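Local coordinates for formiminotetrahydrofolate cyclodeaminase (PDB 1O5H), which probably converts 5-formiminotetrahydrofolate into 5,10-methenyltetrahydrofolate with release of ammonia, at residues 50-55 with 77-82; 83-88 with 122-127; 97-102 with 111-116; 134-139 with 199-204. One frame throughout, in Å; residues are numbered along the deposited sequence.

Contact 1 of 4, residues 50-55 with 77-82; sequences LAEMVA and AMEEAR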
loop_
_atom_site.group_PDB
_atom_site.type_symbol
_atom_site.label_atom_id
_atom_site.label_comp_id
_atom_site.label_asym_id
_atom_site.label_seq_id
_atom_site.Cartn_x
_atom_site.Cartn_y
_atom_site.Cartn_z
ATOM N N LEU A 50 -6.020 8.436 4.604
ATOM C CA LEU A 50 -5.868 9.552 3.672
ATOM C C LEU A 50 -7.243 10.086 3.274
ATOM O O LEU A 50 -7.471 11.297 3.270
ATOM C CB LEU A 50 -5.059 9.161 2.455
ATOM C CG LEU A 50 -3.610 8.782 2.753
ATOM C CD1 LEU A 50 -3.099 7.894 1.644
ATOM C CD2 LEU A 50 -2.711 10.000 2.918
ATOM N N ALA A 51 -8.183 9.193 2.975
ATOM C CA ALA A 51 -9.497 9.654 2.570
ATOM C C ALA A 51 -10.099 10.469 3.694
ATOM O O ALA A 51 -10.723 11.506 3.457
ATOM C CB ALA A 51 -10.376 8.515 2.239
ATOM N N GLU A 52 -9.913 10.009 4.924
ATOM C CA GLU A 52 -10.371 10.768 6.058
ATOM C C GLU A 52 -9.696 12.148 6.125
ATOM O O GLU A 52 -10.366 13.156 6.395
ATOM C CB GLU A 52 -10.131 9.992 7.339
ATOM C CG GLU A 52 -10.889 10.563 8.516
ATOM C CD GLU A 52 -10.773 9.728 9.770
ATOM O OE1 GLU A 52 -10.514 8.517 9.674
ATOM O OE2 GLU A 52 -10.953 10.294 10.860
HETATM N N MSE A 53 -8.385 12.199 5.870
HETATM C CA MSE A 53 -7.667 13.466 5.899
HETATM C C MSE A 53 -8.262 14.451 4.921
HETATM O O MSE A 53 -8.588 15.564 5.294
HETATM C CB MSE A 53 -6.204 13.272 5.604
HETATM C CG MSE A 53 -5.465 14.546 5.241
HETATM SE SE MSE A 53 -3.598 14.046 5.016
HETATM C CE MSE A 53 -2.785 15.908 4.328
ATOM N N VAL A 54 -8.430 14.027 3.678
ATOM C CA VAL A 54 -9.024 14.875 2.669
ATOM C C VAL A 54 -10.424 15.327 3.089
ATOM O O VAL A 54 -10.784 16.504 2.909
ATOM C CB VAL A 54 -9.055 14.193 1.290
ATOM C CG1 VAL A 54 -9.771 15.067 0.291
ATOM C CG2 VAL A 54 -7.615 13.881 0.796
ATOM N N ALA A 55 -11.212 14.430 3.674
ATOM C CA ALA A 55 -12.561 14.822 4.096
ATOM C C ALA A 55 -12.524 15.860 5.216
ATOM O O ALA A 55 -13.295 16.819 5.211
ATOM C CB ALA A 55 -13.350 13.635 4.520
ATOM N N ALA A 77 -17.322 7.259 8.335
ATOM C CA ALA A 77 -17.166 5.980 7.623
ATOM C C ALA A 77 -15.713 5.489 7.571
ATOM O O ALA A 77 -15.438 4.290 7.695
ATOM C CB ALA A 77 -17.751 6.057 6.218
HETATM N N MSE A 78 -14.787 6.420 7.388
HETATM C CA MSE A 78 -13.383 6.066 7.326
HETATM C C MSE A 78 -12.868 5.685 8.701
HETATM O O MSE A 78 -11.914 4.924 8.843
HETATM C CB MSE A 78 -12.568 7.208 6.729
HETATM C CG MSE A 78 -12.900 7.489 5.271
HETATM SE SE MSE A 78 -12.844 5.889 4.113
HETATM C CE MSE A 78 -14.597 5.052 4.422
ATOM N N GLU A 79 -13.511 6.215 9.723
ATOM C CA GLU A 79 -13.169 5.838 11.071
ATOM C C GLU A 79 -13.567 4.390 11.301
ATOM O O GLU A 79 -12.799 3.601 11.866
ATOM C CB GLU A 79 -13.864 6.762 12.065
ATOM C CG GLU A 79 -13.164 8.103 12.250
ATOM C CD GLU A 79 -11.799 7.969 12.913
ATOM O OE1 GLU A 79 -11.450 6.855 13.381
ATOM O OE2 GLU A 79 -11.071 8.980 12.971
ATOM N N GLU A 80 -14.770 4.047 10.844
ATOM C CA GLU A 80 -15.345 2.728 11.075
ATOM C C GLU A 80 -14.653 1.707 10.175
ATOM O O GLU A 80 -14.497 0.542 10.560
ATOM C CB GLU A 80 -16.866 2.737 10.862
ATOM N N ALA A 81 -14.213 2.140 8.993
ATOM C CA ALA A 81 -13.532 1.225 8.076
ATOM C C ALA A 81 -12.173 0.784 8.620
ATOM O O ALA A 81 -11.786 -0.369 8.491
ATOM C CB ALA A 81 -13.381 1.834 6.736
ATOM N N ARG A 82 -11.444 1.698 9.239
ATOM C CA ARG A 82 -10.208 1.310 9.872
ATOM C C ARG A 82 -10.465 0.237 10.924
ATOM O O ARG A 82 -9.788 -0.796 10.911
ATOM C CB ARG A 82 -9.504 2.507 10.468
ATOM C CG ARG A 82 -8.979 3.439 9.428
ATOM C CD ARG A 82 -7.630 4.028 9.769
ATOM N NE ARG A 82 -7.622 4.838 10.984
ATOM C CZ ARG A 82 -8.270 5.980 11.103
ATOM N NH1 ARG A 82 -9.025 6.424 10.100
ATOM N NH2 ARG A 82 -8.176 6.674 12.221
#
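Glu52 reaches across from helix 36-56 and runs over Met78 to meet Glu79 and Arg82 on helix 68-100. The two helices pass nearly antiparallel, the axes of their short segments 9.4 Å apart at their closest. Glu52 and Met78 lie alongside one another, running opposite ways, CB against CB at 3.7 Å. Met78, present as selenomethionine, bends so that its SE passes Ala51 CB at 4.1 Å before the chain end turns away from helix 36-56. Glu52 keeps straight: with CG anti to the backbone N (chi1 -166°) and the rest of the chain extended, it delivers its carboxylate to the polar end of the contact. There Arg82 crosses it at about a right angle and presents the edge of its guanidinium. Arg82 NH1 donates to Glu52 OE1 over 2.6 Å at 155°, with the oxygen in the guanidinium plane and met nearly along its C-O axis. Glu79 also comes in crosswise, its carboxylate plane turned 72° from that of Glu52; its OE2 is modelled 2.5 Å from Glu52 OE2, and one of the two acids probably holds a proton. Glu79 OE1 sits well out of the guanidinium plane, 3.5 Å from Arg82 NH2, so that pairing is one of charge without a directed N-H. The same Arg82 NH2 makes a salt bridge with Asp25 of the second subunit, and Ala28 of that subunit packs on Glu52. A single arginine thus serves three acids, and its charge would probably ease their gathering where the helix pair meets the dimer interface.

Contact 2 of 4, residues 83-88 with 122-127; sequences LKLFDL and MDVIRV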
loop_
_atom_site.group_PDB
_atom_site.type_symbol
_atom_site.label_atom_id
_atom_site.label_comp_id
_atom_site.label_asym_id
_atom_site.label_seq_id
_atom_site.Cartn_x
_atom_site.Cartn_y
_atom_site.Cartn_z
ATOM N N LEU A 83 -11.446 0.447 11.806
ATOM C CA LEU A 83 -11.751 -0.566 12.821
ATOM C C LEU A 83 -12.045 -1.922 12.170
ATOM O O LEU A 83 -11.593 -2.958 12.658
ATOM C CB LEU A 83 -12.895 -0.145 13.764
ATOM C CG LEU A 83 -12.722 1.064 14.708
ATOM C CD1 LEU A 83 -14.033 1.297 15.465
ATOM C CD2 LEU A 83 -11.527 0.979 15.697
ATOM N N LYS A 84 -12.769 -1.920 11.056
ATOM C CA LYS A 84 -13.064 -3.174 10.386
ATOM C C LYS A 84 -11.787 -3.828 9.863
ATOM O O LYS A 84 -11.571 -5.047 10.047
ATOM C CB LYS A 84 -14.089 -2.976 9.270
ATOM C CG LYS A 84 -15.534 -2.886 9.798
ATOM C CD LYS A 84 -16.607 -3.015 8.704
ATOM C CE LYS A 84 -17.193 -1.666 8.279
ATOM N NZ LYS A 84 -17.863 -1.799 6.951
ATOM N N LEU A 85 -10.936 -3.003 9.242
ATOM C CA LEU A 85 -9.741 -3.480 8.574
ATOM C C LEU A 85 -8.740 -3.995 9.586
ATOM O O LEU A 85 -8.126 -5.056 9.408
ATOM C CB LEU A 85 -9.131 -2.384 7.704
ATOM C CG LEU A 85 -9.895 -1.991 6.429
ATOM C CD1 LEU A 85 -9.332 -0.722 5.829
ATOM C CD2 LEU A 85 -9.877 -3.089 5.394
ATOM N N PHE A 86 -8.582 -3.260 10.674
ATOM C CA PHE A 86 -7.742 -3.777 11.747
ATOM C C PHE A 86 -8.275 -5.087 12.303
ATOM O O PHE A 86 -7.503 -5.960 12.681
ATOM C CB PHE A 86 -7.562 -2.750 12.844
ATOM C CG PHE A 86 -6.627 -1.642 12.469
ATOM C CD1 PHE A 86 -5.376 -1.933 11.922
ATOM C CD2 PHE A 86 -6.980 -0.312 12.684
ATOM C CE1 PHE A 86 -4.485 -0.916 11.576
ATOM C CE2 PHE A 86 -6.105 0.708 12.357
ATOM C CZ PHE A 86 -4.851 0.411 11.791
ATOM N N ASP A 87 -9.588 -5.242 12.328
ATOM C CA ASP A 87 -10.107 -6.479 12.814
ATOM C C ASP A 87 -9.801 -7.563 11.798
ATOM O O ASP A 87 -9.424 -8.699 12.170
ATOM C CB ASP A 87 -11.597 -6.398 13.114
ATOM C CG ASP A 87 -12.082 -7.611 13.865
ATOM O OD1 ASP A 87 -11.647 -7.804 15.024
ATOM O OD2 ASP A 87 -12.862 -8.452 13.372
ATOM N N LEU A 88 -9.927 -7.219 10.515
ATOM C CA LEU A 88 -9.732 -8.233 9.463
ATOM C C LEU A 88 -8.295 -8.715 9.351
ATOM O O LEU A 88 -8.041 -9.812 8.893
ATOM C CB LEU A 88 -10.249 -7.748 8.113
ATOM C CG LEU A 88 -11.769 -7.666 8.060
ATOM C CD1 LEU A 88 -12.239 -6.770 6.955
ATOM C CD2 LEU A 88 -12.343 -9.040 7.901
HETATM N N MSE A 122 -11.969 -11.473 1.186
HETATM C CA MSE A 122 -13.216 -11.054 0.573
HETATM C C MSE A 122 -13.768 -9.843 1.310
HETATM O O MSE A 122 -14.099 -8.832 0.690
HETATM C CB MSE A 122 -14.217 -12.214 0.578
HETATM C CG MSE A 122 -15.394 -12.047 -0.373
HETATM SE SE MSE A 122 -15.015 -11.364 -2.192
HETATM C CE MSE A 122 -13.982 -12.712 -2.797
ATOM N N ASP A 123 -13.825 -9.935 2.637
ATOM C CA ASP A 123 -14.329 -8.833 3.450
ATOM C C ASP A 123 -13.471 -7.599 3.299
ATOM O O ASP A 123 -14.003 -6.509 3.113
ATOM C CB ASP A 123 -14.521 -9.255 4.899
ATOM C CG ASP A 123 -15.736 -10.169 5.061
ATOM O OD1 ASP A 123 -16.553 -10.207 4.106
ATOM O OD2 ASP A 123 -15.971 -10.884 6.072
ATOM N N VAL A 124 -12.150 -7.774 3.305
ATOM C CA VAL A 124 -11.249 -6.651 3.092
ATOM C C VAL A 124 -11.602 -5.964 1.796
ATOM O O VAL A 124 -11.697 -4.735 1.751
ATOM C CB VAL A 124 -9.771 -7.066 3.031
ATOM C CG1 VAL A 124 -8.925 -5.873 2.697
ATOM C CG2 VAL A 124 -9.327 -7.643 4.352
ATOM N N ILE A 125 -11.815 -6.745 0.747
ATOM C CA ILE A 125 -12.182 -6.176 -0.546
ATOM C C ILE A 125 -13.472 -5.370 -0.484
ATOM O O ILE A 125 -13.616 -4.339 -1.133
ATOM C CB ILE A 125 -12.329 -7.272 -1.595
ATOM C CG1 ILE A 125 -10.959 -7.824 -1.975
ATOM C CG2 ILE A 125 -13.008 -6.728 -2.817
ATOM C CD1 ILE A 125 -11.007 -9.038 -2.857
ATOM N N ARG A 126 -14.429 -5.834 0.300
ATOM C CA ARG A 126 -15.663 -5.084 0.373
ATOM C C ARG A 126 -15.384 -3.732 0.961
ATOM O O ARG A 126 -15.873 -2.747 0.447
ATOM C CB ARG A 126 -16.685 -5.780 1.224
ATOM C CG ARG A 126 -17.247 -7.037 0.679
ATOM C CD ARG A 126 -18.387 -7.462 1.539
ATOM N NE ARG A 126 -18.726 -8.857 1.347
ATOM C CZ ARG A 126 -19.900 -9.359 1.680
ATOM N NH1 ARG A 126 -20.159 -10.658 1.491
ATOM N NH2 ARG A 126 -20.823 -8.548 2.195
ATOM N N VAL A 127 -14.602 -3.676 2.032
ATOM C CA VAL A 127 -14.214 -2.377 2.575
ATOM C C VAL A 127 -13.522 -1.543 1.496
ATOM O O VAL A 127 -13.815 -0.360 1.329
ATOM C CB VAL A 127 -13.313 -2.497 3.806
ATOM C CG1 VAL A 127 -12.976 -1.118 4.339
ATOM C CG2 VAL A 127 -13.977 -3.365 4.905
#
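Leu85 and Leu88 project from helix 68-100 into the surface of helix 107-141, where Val124 and Val127 meet them. The short segments run antiparallel at 162° with their axes 10.0 Å apart, and branched side chains fill the space between. Leu85 CD2 is one bump: it nestles against Val127, 3.8 Å from CG1, and also reaches Val124 CG1 at 4.0 Å. One turn on, Leu88 is the other, buries more surface, and straddles the next hollow. Its CD1 dips toward the backbone at Val124 N, while CD2 rests 3.7 Å from Asp123 CB, crossing that side chain at about a right angle. Val124 divides its branches between the two leucines. Its CG2, anti to the carbonyl carbon, is the one turned to Leu88 CB, at 3.9 Å. Cut back to an alanine here, Leu85 would lack CG and both methyls, which would probably open a gap beside Val127 CG1 and Val124 CG1. At the exposed border, Lys84 CB comes near Val127 CG2. Helix 36-56 lies along this seam, with Cys48 touching Leu85 and Ser41 touching both Leu88 and Val124; beyond Ile125, on the other side of helix 107-141, come helices 147-172 and 178-206.

Contact 3 of 4, residues 97-102 with 111-116; sequences EKVMKA and QNALKE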
loop_
_atom_site.group_PDB
_atom_site.type_symbol
_atom_site.label_atom_id
_atom_site.label_comp_id
_atom_site.label_asym_id
_atom_site.label_seq_id
_atom_site.Cartn_x
_atom_site.Cartn_y
_atom_site.Cartn_z
ATOM N N GLU A 97 -4.072 -19.775 11.082
ATOM C CA GLU A 97 -3.767 -20.744 12.138
ATOM C C GLU A 97 -4.751 -21.881 12.088
ATOM O O GLU A 97 -4.359 -23.033 12.048
ATOM C CB GLU A 97 -3.834 -20.124 13.538
ATOM C CG GLU A 97 -2.988 -18.876 13.747
ATOM C CD GLU A 97 -1.489 -19.139 13.835
ATOM O OE1 GLU A 97 -1.064 -20.315 13.763
ATOM O OE2 GLU A 97 -0.730 -18.149 13.986
ATOM N N LYS A 98 -6.031 -21.542 12.096
ATOM C CA LYS A 98 -7.099 -22.515 12.038
ATOM C C LYS A 98 -7.013 -23.468 10.829
ATOM O O LYS A 98 -7.158 -24.669 10.994
ATOM C CB LYS A 98 -8.426 -21.789 12.076
ATOM C CG LYS A 98 -9.568 -22.663 12.432
ATOM C CD LYS A 98 -10.890 -21.952 12.231
ATOM C CE LYS A 98 -12.042 -22.845 12.683
ATOM N NZ LYS A 98 -13.339 -22.116 12.699
ATOM N N VAL A 99 -6.761 -22.947 9.629
ATOM C CA VAL A 99 -6.543 -23.801 8.443
ATOM C C VAL A 99 -5.319 -24.721 8.599
ATOM O O VAL A 99 -5.436 -25.934 8.445
ATOM C CB VAL A 99 -6.439 -22.978 7.127
ATOM C CG1 VAL A 99 -5.774 -23.786 5.990
ATOM C CG2 VAL A 99 -7.813 -22.490 6.701
HETATM N N MSE A 100 -4.155 -24.143 8.905
HETATM C CA MSE A 100 -2.931 -24.918 9.106
HETATM C C MSE A 100 -3.169 -25.955 10.194
HETATM O O MSE A 100 -2.796 -27.118 10.015
HETATM C CB MSE A 100 -1.738 -24.001 9.420
HETATM C CG MSE A 100 -0.404 -24.695 9.705
HETATM SE SE MSE A 100 0.030 -24.886 11.660
HETATM C CE MSE A 100 0.005 -26.998 11.955
ATOM N N LYS A 101 -3.819 -25.559 11.294
ATOM C CA LYS A 101 -4.145 -26.498 12.387
ATOM C C LYS A 101 -5.369 -27.352 12.062
ATOM O O LYS A 101 -6.174 -27.664 12.933
ATOM C CB LYS A 101 -4.345 -25.771 13.722
ATOM N N ALA A 102 -5.500 -27.713 10.792
ATOM C CA ALA A 102 -6.575 -28.578 10.322
ATOM C C ALA A 102 -6.161 -29.354 9.072
ATOM O O ALA A 102 -6.879 -30.276 8.671
ATOM C CB ALA A 102 -7.835 -27.778 10.061
ATOM N N GLN A 111 -12.223 -28.092 5.164
ATOM C CA GLN A 111 -13.049 -27.439 4.169
ATOM C C GLN A 111 -13.756 -26.230 4.751
ATOM O O GLN A 111 -13.807 -25.160 4.130
ATOM C CB GLN A 111 -14.052 -28.422 3.586
ATOM C CG GLN A 111 -13.518 -29.147 2.383
ATOM C CD GLN A 111 -13.349 -28.216 1.216
ATOM O OE1 GLN A 111 -14.310 -27.550 0.788
ATOM N NE2 GLN A 111 -12.132 -28.148 0.695
ATOM N N ASN A 112 -14.280 -26.386 5.954
ATOM C CA ASN A 112 -14.951 -25.284 6.615
ATOM C C ASN A 112 -13.987 -24.157 7.019
ATOM O O ASN A 112 -14.332 -22.972 6.939
ATOM C CB ASN A 112 -15.718 -25.810 7.819
ATOM C CG ASN A 112 -15.828 -24.795 8.918
ATOM O OD1 ASN A 112 -16.675 -23.902 8.866
ATOM N ND2 ASN A 112 -14.965 -24.921 9.933
ATOM N N ALA A 113 -12.779 -24.518 7.441
ATOM C CA ALA A 113 -11.796 -23.527 7.847
ATOM C C ALA A 113 -11.376 -22.757 6.623
ATOM O O ALA A 113 -11.315 -21.522 6.644
ATOM C CB ALA A 113 -10.609 -24.193 8.466
ATOM N N LEU A 114 -11.103 -23.500 5.552
ATOM C CA LEU A 114 -10.777 -22.905 4.273
ATOM C C LEU A 114 -11.810 -21.848 3.838
ATOM O O LEU A 114 -11.425 -20.797 3.333
ATOM C CB LEU A 114 -10.615 -23.995 3.227
ATOM C CG LEU A 114 -9.330 -24.815 3.252
ATOM C CD1 LEU A 114 -9.587 -26.093 2.479
ATOM C CD2 LEU A 114 -8.170 -24.031 2.633
ATOM N N LYS A 115 -13.096 -22.117 4.073
ATOM C CA LYS A 115 -14.162 -21.179 3.717
ATOM C C LYS A 115 -14.045 -19.908 4.515
ATOM O O LYS A 115 -14.072 -18.810 3.959
ATOM C CB LYS A 115 -15.554 -21.780 3.928
ATOM C CG LYS A 115 -16.010 -22.733 2.822
ATOM C CD LYS A 115 -17.363 -23.346 3.141
ATOM C CE LYS A 115 -17.583 -24.659 2.411
ATOM N NZ LYS A 115 -19.027 -24.769 2.114
ATOM N N GLU A 116 -13.913 -20.054 5.827
ATOM C CA GLU A 116 -13.791 -18.889 6.689
ATOM C C GLU A 116 -12.595 -18.088 6.252
ATOM O O GLU A 116 -12.698 -16.878 6.087
ATOM C CB GLU A 116 -13.647 -19.286 8.151
ATOM C CG GLU A 116 -14.957 -19.698 8.790
ATOM C CD GLU A 116 -14.796 -20.142 10.229
ATOM O OE1 GLU A 116 -13.661 -20.091 10.754
ATOM O OE2 GLU A 116 -15.808 -20.552 10.839
#
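Val99 and Ala113 bring their backbones close, CA to CA 5.3 Å, where helix 68-100 ends and helix 107-141 has just begun. This is the closed end of an antiparallel helical hairpin, and Lys101 is the first residue to leave the helical path before the short connection. The small Ala113 is consistent with this near approach: its CB meets Val99 CG2 at 3.7 Å, and Val99 CG2 also lies 3.6 Å from Leu114 N. The other branch of Val99, CG1, points toward Leu114 CD2, the two side chains crossing at about a right angle with 4.1 Å between those methyls. Leu114 also packs on Glu174 and Ile175 in a following loop, and Lys115 is salt-bridged to Asp177, so the hairpin end is joined to the connection that leads into helix 178-206. Along the solvent-facing border, Lys98 stretches across the gap, its CG swung opposite the backbone N (chi1 -163°) and its chain fully extended. Glu116 is likewise extended beyond CG, and the two side chains meet at a slant. Lys98 NZ donates to Glu116 OE1 over 2.8 Å, approaching from the syn side but 28° out of the carboxylate plane.

Contact 4 of 4, residues 134-139 with 199-204; sequences ELEKLA and YQRVKK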
loop_
_atom_site.group_PDB
_atom_site.type_symbol
_atom_site.label_atom_id
_atom_site.label_comp_id
_atom_site.label_asym_id
_atom_site.label_seq_id
_atom_site.Cartn_x
_atom_site.Cartn_y
_atom_site.Cartn_z
ATOM N N GLU A 134 -15.882 6.295 -1.874
ATOM C CA GLU A 134 -15.672 7.550 -1.179
ATOM C C GLU A 134 -14.603 8.385 -1.860
ATOM O O GLU A 134 -14.704 9.625 -1.919
ATOM C CB GLU A 134 -15.309 7.329 0.282
ATOM C CG GLU A 134 -16.308 6.501 1.092
ATOM C CD GLU A 134 -17.662 7.159 1.300
ATOM O OE1 GLU A 134 -18.138 7.916 0.433
ATOM O OE2 GLU A 134 -18.279 6.892 2.345
ATOM N N LEU A 135 -13.583 7.708 -2.382
ATOM C CA LEU A 135 -12.512 8.390 -3.083
ATOM C C LEU A 135 -13.099 8.994 -4.310
ATOM O O LEU A 135 -12.717 10.090 -4.680
ATOM C CB LEU A 135 -11.361 7.454 -3.425
ATOM C CG LEU A 135 -10.525 7.032 -2.210
ATOM C CD1 LEU A 135 -9.360 6.177 -2.574
ATOM C CD2 LEU A 135 -10.017 8.248 -1.474
ATOM N N GLU A 136 -14.078 8.340 -4.925
ATOM C CA GLU A 136 -14.721 9.001 -6.060
ATOM C C GLU A 136 -15.448 10.293 -5.627
ATOM O O GLU A 136 -15.337 11.342 -6.286
ATOM C CB GLU A 136 -15.654 8.079 -6.815
ATOM C CG GLU A 136 -16.065 8.687 -8.130
ATOM C CD GLU A 136 -16.968 7.801 -8.947
ATOM O OE1 GLU A 136 -17.002 6.566 -8.738
ATOM O OE2 GLU A 136 -17.641 8.361 -9.834
ATOM N N LYS A 137 -16.170 10.232 -4.514
ATOM C CA LYS A 137 -16.821 11.432 -4.008
ATOM C C LYS A 137 -15.778 12.478 -3.662
ATOM O O LYS A 137 -15.936 13.640 -4.017
ATOM C CB LYS A 137 -17.749 11.123 -2.833
ATOM C CG LYS A 137 -19.081 10.531 -3.298
ATOM C CD LYS A 137 -19.866 9.825 -2.194
ATOM C CE LYS A 137 -21.075 9.122 -2.787
ATOM N NZ LYS A 137 -22.162 8.937 -1.794
ATOM N N LEU A 138 -14.680 12.068 -3.031
ATOM C CA LEU A 138 -13.650 13.041 -2.678
ATOM C C LEU A 138 -12.972 13.679 -3.912
ATOM O O LEU A 138 -12.748 14.885 -3.958
ATOM C CB LEU A 138 -12.617 12.406 -1.763
ATOM C CG LEU A 138 -13.115 12.010 -0.377
ATOM C CD1 LEU A 138 -12.046 11.256 0.354
ATOM C CD2 LEU A 138 -13.538 13.206 0.444
ATOM N N ALA A 139 -12.655 12.869 -4.920
ATOM C CA ALA A 139 -12.112 13.404 -6.151
ATOM C C ALA A 139 -12.981 14.526 -6.666
ATOM O O ALA A 139 -12.467 15.519 -7.189
ATOM C CB ALA A 139 -12.011 12.328 -7.204
ATOM N N TYR A 199 -11.829 3.534 -9.444
ATOM C CA TYR A 199 -10.420 3.790 -9.542
ATOM C C TYR A 199 -10.051 4.568 -10.799
ATOM O O TYR A 199 -9.364 5.603 -10.737
ATOM C CB TYR A 199 -9.683 2.476 -9.566
ATOM C CG TYR A 199 -8.209 2.635 -9.698
ATOM C CD1 TYR A 199 -7.504 3.401 -8.770
ATOM C CD2 TYR A 199 -7.501 1.993 -10.726
ATOM C CE1 TYR A 199 -6.116 3.559 -8.854
ATOM C CE2 TYR A 199 -6.123 2.134 -10.830
ATOM C CZ TYR A 199 -5.440 2.931 -9.881
ATOM O OH TYR A 199 -4.096 3.108 -9.950
ATOM N N GLN A 200 -10.483 4.045 -11.937
ATOM C CA GLN A 200 -10.213 4.662 -13.212
ATOM C C GLN A 200 -10.813 6.082 -13.264
ATOM O O GLN A 200 -10.116 7.044 -13.617
ATOM C CB GLN A 200 -10.777 3.781 -14.311
ATOM C CG GLN A 200 -9.800 3.511 -15.433
ATOM C CD GLN A 200 -8.677 2.589 -15.014
ATOM O OE1 GLN A 200 -7.526 3.016 -14.861
ATOM N NE2 GLN A 200 -9.009 1.326 -14.816
ATOM N N ARG A 201 -12.088 6.224 -12.880
ATOM C CA ARG A 201 -12.699 7.547 -12.797
ATOM C C ARG A 201 -11.857 8.471 -11.919
ATOM O O ARG A 201 -11.522 9.557 -12.347
ATOM C CB ARG A 201 -14.167 7.490 -12.349
ATOM C CG ARG A 201 -15.127 7.067 -13.450
ATOM C CD ARG A 201 -16.584 7.129 -13.052
ATOM N NE ARG A 201 -16.864 6.319 -11.859
ATOM C CZ ARG A 201 -17.063 5.002 -11.864
ATOM N NH1 ARG A 201 -17.011 4.313 -13.002
ATOM N NH2 ARG A 201 -17.320 4.367 -10.728
ATOM N N VAL A 202 -11.485 8.039 -10.718
ATOM C CA VAL A 202 -10.701 8.906 -9.853
ATOM C C VAL A 202 -9.410 9.324 -10.547
ATOM O O VAL A 202 -9.155 10.525 -10.710
ATOM C CB VAL A 202 -10.387 8.269 -8.534
ATOM C CG1 VAL A 202 -9.402 9.153 -7.754
ATOM C CG2 VAL A 202 -11.676 8.044 -7.761
ATOM N N LYS A 203 -8.597 8.352 -10.968
ATOM C CA LYS A 203 -7.466 8.664 -11.842
ATOM C C LYS A 203 -7.790 9.656 -13.009
ATOM O O LYS A 203 -7.106 10.652 -13.179
ATOM C CB LYS A 203 -6.841 7.389 -12.361
ATOM C CG LYS A 203 -5.687 6.886 -11.490
ATOM C CD LYS A 203 -5.274 5.492 -11.895
ATOM C CE LYS A 203 -4.205 5.454 -12.972
ATOM N NZ LYS A 203 -2.846 5.255 -12.361
ATOM N N LYS A 204 -8.842 9.405 -13.782
ATOM C CA LYS A 204 -9.140 10.244 -14.929
ATOM C C LYS A 204 -9.429 11.667 -14.451
ATOM O O LYS A 204 -8.793 12.599 -14.907
ATOM C CB LYS A 204 -10.306 9.642 -15.730
ATOM C CG LYS A 204 -10.499 10.173 -17.156
#
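Glu136 sets its carboxylate at the edge of the Arg201 guanidinium, the Glu136 CD lying in the guanidinium plane while the two flat groups are turned 49° from each other. The pair joins two nearly parallel helices of an all-helical bundle, 107-141 and 178-206, the axes of whose short segments approach to 9.1 Å. Arg201 NH2 donates to Glu136 OE1 over 3.0 Å, meeting the oxygen on its syn side but 27° out of the carboxylate plane. Arg201 NE adds two weak bonds, to OE1 and to OE2 of Glu136 at 3.1 and 3.0 Å. One good bond and two weak ones therefore join the pair, and the tilt keeps it from being a flat two-pronged bridge. Glu136 gets there because its first torsion is trans to N (chi1 -168°) and the chain then runs straight out, while Arg201 bends at chi3 to turn its edge inward. A leucine in place of Glu136 would probably leave the Arg201 guanidinium without its charge partner across the contact and freer to swing toward solvent. Beside the salt bridge the contact is apolar. Leu135, buried against Thr150, Ala153 and Ala154 of helix 147-172, lies beside Val202. Val202 CG2 sits on the backbone of helix 107-141, 3.6 Å from Glu136 CA. The other branch, Val202 CG1, touches Ala139 CB at 4.1 Å, one turn further along.

Overall arrangement
From the N terminus, helix 36-56 leads through residues 57-67 into helix 68-100, and contact 1 closes that first loop. Helix 68-100 then turns back as helix 107-141: contact 3 closes the turn itself and is nested inside the larger loop closed by contact 2. After these, contact 4 spans helix 147-172 to join helix 107-141 to helix 178-206. None of the loops cross. Contact 1 touches contact 2 through Ala81 and Val127 and contact 4 through Ala51 and Leu135, whereas contact 3 lies alone at the far end of the bundle, its centre about 37 Å from that of contact 4. Contacts 1, 2 and 4 also reach the second subunit; contact 3 does not.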